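Local structure of conserved hypothetical protein (Shewanella loihica, 2GPI) at residues H22-Q27 against V31-I36. The protein is of unknown function, a small single-chain member of the DUF1488 family that has been linked tentatively to transcriptional regulation of the shikimate pathway. Residues are numbered along the deposited sequence; the frame is centred on the assembly and turned at random.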
ATOM      1  N   HIS A  22       6.181  -0.076  -1.937  1.00 13.20           N
ATOM      2  CA  HIS A  22       5.937   1.304  -1.513  1.00 12.75           C
ATOM      3  C   HIS A  22       4.974   1.915  -2.565  1.00 13.06           C
ATOM      4  O   HIS A  22       5.270   1.954  -3.783  1.00 12.31           O
ATOM      5  CB  HIS A  22       7.285   2.021  -1.370  1.00 19.11           C
ATOM      6  CG  HIS A  22       7.185   3.542  -1.166  1.00 16.08           C
ATOM      7  ND1 HIS A  22       8.240   4.397  -1.385  1.00 19.18           N
ATOM      8  CD2 HIS A  22       6.156   4.313  -0.715  1.00 15.52           C
ATOM      9  CE1 HIS A  22       7.870   5.634  -1.087  1.00 17.65           C
ATOM     10  NE2 HIS A  22       6.605   5.616  -0.685  1.00 14.82           N
ATOM     11  N   PHE A  23       3.844   2.430  -2.082  1.00 12.18           N
ATOM     12  CA  PHE A  23       2.874   3.088  -2.942  1.00 11.47           C
ATOM     13  C   PHE A  23       2.479   4.417  -2.286  1.00 12.61           C
ATOM     14  O   PHE A  23       2.674   4.615  -1.117  1.00 14.56           O
ATOM     15  CB  PHE A  23       1.672   2.227  -3.333  1.00 12.45           C
ATOM     16  CG  PHE A  23       0.813   1.720  -2.190  1.00 11.89           C
ATOM     17  CD1 PHE A  23       1.248   0.721  -1.335  1.00 10.66           C
ATOM     18  CD2 PHE A  23      -0.441   2.246  -1.979  1.00 11.31           C
ATOM     19  CE1 PHE A  23       0.409   0.235  -0.333  1.00 12.19           C
ATOM     20  CE2 PHE A  23      -1.272   1.761  -0.959  1.00 11.15           C
ATOM     21  CZ  PHE A  23      -0.848   0.783  -0.149  1.00 11.89           C
ATOM     22  N   THR A  24       1.953   5.322  -3.071  1.00 12.79           N
ATOM     23  CA  THR A  24       1.764   6.685  -2.626  1.00 11.40           C
ATOM     24  C   THR A  24       0.291   7.120  -2.639  1.00 12.41           C
ATOM     25  O   THR A  24      -0.480   6.769  -3.528  1.00 11.85           O
ATOM     26  CB  THR A  24       2.559   7.649  -3.524  1.00 13.57           C
ATOM     27  OG1 THR A  24       2.243   7.368  -4.900  1.00 15.20           O
ATOM     28  CG2 THR A  24       4.053   7.484  -3.303  1.00 15.18           C
ATOM     29  N   ALA A  25      -0.092   7.835  -1.595  1.00 11.52           N
ATOM     30  CA  ALA A  25      -1.372   8.521  -1.536  1.00 10.25           C
ATOM     31  C   ALA A  25      -1.054   9.983  -1.349  1.00 12.83           C
ATOM     32  O   ALA A  25       0.057  10.357  -1.006  1.00 12.62           O
ATOM     33  CB  ALA A  25      -2.211   8.031  -0.371  1.00 13.19           C
ATOM     34  N   GLN A  26      -2.027  10.838  -1.605  1.00 10.34           N
ATOM     35  CA  GLN A  26      -1.828  12.249  -1.433  1.00 13.38           C
ATOM     36  C   GLN A  26      -3.142  12.851  -1.005  1.00 14.11           C
ATOM     37  O   GLN A  26      -4.203  12.487  -1.521  1.00 12.96           O
ATOM     38  CB  GLN A  26      -1.397  12.805  -2.781  1.00 13.32           C
ATOM     39  CG  GLN A  26      -0.896  14.146  -2.762  1.00 18.91           C
ATOM     40  CD  GLN A  26      -0.302  14.469  -4.120  1.00 22.00           C
ATOM     41  OE1 GLN A  26       0.658  13.823  -4.569  1.00 22.99           O
ATOM     42  NE2 GLN A  26      -0.883  15.456  -4.785  1.00 32.55           N
ATOM     43  N   GLN A  27      -3.081  13.824  -0.105  1.00  9.90           N
ATOM     44  CA  GLN A  27      -4.297  14.521   0.249  1.00 12.32           C
ATOM     45  C   GLN A  27      -3.974  16.019   0.321  1.00 15.93           C
ATOM     46  O   GLN A  27      -3.045  16.434   1.025  1.00 13.10           O
ATOM     47  CB  GLN A  27      -4.888  13.913   1.534  1.00 15.54           C
ATOM     48  CG  GLN A  27      -6.442  14.113   1.671  1.00 16.65           C
ATOM     49  CD  GLN A  27      -6.813  15.371   2.450  1.00 25.91           C
ATOM     50  OE1 GLN A  27      -5.952  16.036   3.009  1.00 28.33           O
ATOM     51  NE2 GLN A  27      -8.104  15.664   2.519  1.00 25.10           N
ATOM     52  N   VAL A  31       1.838  14.218   0.558  1.00 11.36           N
ATOM     53  CA  VAL A  31       2.086  12.825   0.245  1.00  9.14           C
ATOM     54  C   VAL A  31       2.057  11.990   1.540  1.00 11.55           C
ATOM     55  O   VAL A  31       2.572  12.387   2.611  1.00 10.36           O
ATOM     56  CB  VAL A  31       3.424  12.635  -0.477  1.00 11.67           C
ATOM     57  CG1 VAL A  31       3.739  11.135  -0.681  1.00 12.50           C
ATOM     58  CG2 VAL A  31       3.376  13.453  -1.823  1.00 11.51           C
ATOM     59  N   ILE A  32       1.402  10.849   1.409  1.00 10.03           N
ATOM     60  CA  ILE A  32       1.349   9.829   2.432  1.00  9.55           C
ATOM     61  C   ILE A  32       1.963   8.545   1.860  1.00 11.81           C
ATOM     62  O   ILE A  32       1.424   7.961   0.908  1.00 10.97           O
ATOM     63  CB  ILE A  32      -0.085   9.588   2.949  1.00  9.46           C
ATOM     64  CG1 ILE A  32      -0.655  10.863   3.586  1.00 14.60           C
ATOM     65  CG2 ILE A  32      -0.074   8.427   3.941  1.00 12.09           C
ATOM     66  CD1 ILE A  32      -2.210  10.831   3.731  1.00 15.31           C
ATOM     67  N   ASP A  33       3.119   8.178   2.396  1.00  8.88           N
ATOM     68  CA  ASP A  33       3.781   6.965   1.990  1.00  9.87           C
ATOM     69  C   ASP A  33       3.098   5.734   2.590  1.00  9.60           C
ATOM     70  O   ASP A  33       2.930   5.570   3.818  1.00 12.08           O
ATOM     71  CB  ASP A  33       5.282   7.035   2.230  1.00 13.27           C
ATOM     72  CG  ASP A  33       5.925   8.130   1.366  1.00 14.33           C
ATOM     73  OD1 ASP A  33       5.815   8.070   0.121  1.00 15.03           O
ATOM     74  OD2 ASP A  33       6.434   9.104   1.947  1.00 16.94           O
ATOM     75  N   CYS A  34       2.731   4.808   1.711  1.00 10.61           N
ATOM     76  CA  CYS A  34       2.049   3.586   2.133  1.00 11.15           C
ATOM     77  C   CYS A  34       2.894   2.377   1.736  1.00 12.16           C
ATOM     78  O   CYS A  34       3.639   2.419   0.747  1.00 11.90           O
ATOM     79  CB  CYS A  34       0.710   3.420   1.448  1.00 11.57           C
ATOM     80  SG  CYS A  34      -0.416   4.824   1.701  1.00 12.32           S
ATOM     81  N   TYR A  35       2.763   1.323   2.502  1.00 11.26           N
ATOM     82  CA  TYR A  35       3.602   0.135   2.336  1.00 11.11           C
ATOM     83  C   TYR A  35       2.780  -1.123   2.537  1.00 12.43           C
ATOM     84  O   TYR A  35       1.933  -1.186   3.389  1.00 12.78           O
ATOM     85  CB  TYR A  35       4.747   0.156   3.317  1.00 11.68           C
ATOM     86  CG  TYR A  35       5.658   1.341   3.152  1.00 13.73           C
ATOM     87  CD1 TYR A  35       5.434   2.532   3.820  1.00 13.73           C
ATOM     88  CD2 TYR A  35       6.747   1.280   2.282  1.00 16.46           C
ATOM     89  CE1 TYR A  35       6.229   3.613   3.603  1.00 14.52           C
ATOM     90  CE2 TYR A  35       7.581   2.352   2.087  1.00 14.18           C
ATOM     91  CZ  TYR A  35       7.324   3.552   2.753  1.00 11.62           C
ATOM     92  OH  TYR A  35       8.137   4.629   2.573  1.00 15.78           O
ATOM     93  N   ILE A  36       3.051  -2.130   1.715  1.00 12.99           N
ATOM     94  CA  ILE A  36       2.540  -3.485   1.943  1.00 11.52           C
ATOM     95  C   ILE A  36       3.745  -4.445   1.882  1.00 12.87           C
ATOM     96  O   ILE A  36       4.451  -4.531   0.856  1.00 12.93           O
ATOM     97  CB  ILE A  36       1.359  -3.879   0.992  1.00 12.32           C
ATOM     98  CG1 ILE A  36       0.828  -5.271   1.305  1.00 14.90           C
ATOM     99  CG2 ILE A  36       1.738  -3.748  -0.499  1.00 11.27           C
ATOM    100  CD1 ILE A  36      -0.500  -5.622   0.601  1.00 15.01           C
TER
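His-22 reaches across to Asp-33 while its ring lies against Tyr-35, tying together one face of an antiparallel beta hairpin. With CG anti to the backbone N (chi1 170°), the imidazole is carried over the neighbouring strand, and NE2 donates to Asp-33 OD1 at 2.7 Å, the carboxylate suiting its place as acceptor. That oxygen lies in the ring plane, yet the hydrogen bond meets the carboxylate from above its own plane. Histidine offers both an N-H and a flat face: its ring forms an offset stack with Tyr-35, planes 21° apart, the tyrosine OH above the imidazole. Replacing the imidazole by the methyl of an alanine is likely to leave Asp-33 OD1 without this donor and take away the ring stacked on Tyr-35 across the hairpin.

Two reciprocal backbone pairs join the strands: Phe-23 with Cys-34, Cys-34 N donating to Phe-23 O at 2.8 Å, and Ala-25 with Ile-32, Ile-32 N donating to Ala-25 O at 2.8 Å. The intervening residues turn their backbone groups outward, to Thr-13, Thr-9 and Ile-7 on one flank and Ile-85 on the other. The paired residues' side chains occupy the other, apolar face. There Phe-23 supplies a flat ring for Cys-34 CB, 3.5 Å from its centroid in a CH-pi contact, and the short methyl of Ala-25 lets Cys-34 SG pack beside it.

On the histidine face, Thr-24 OG1 bonds to Thr-9 OG1 and Gln-11 N. Strands 6-8 and 13-15 flank strand 20-27, strand 85-87 runs parallel to strand 30-37, and helix 63-75 packs against Phe-23, Ala-25 and Ile-36.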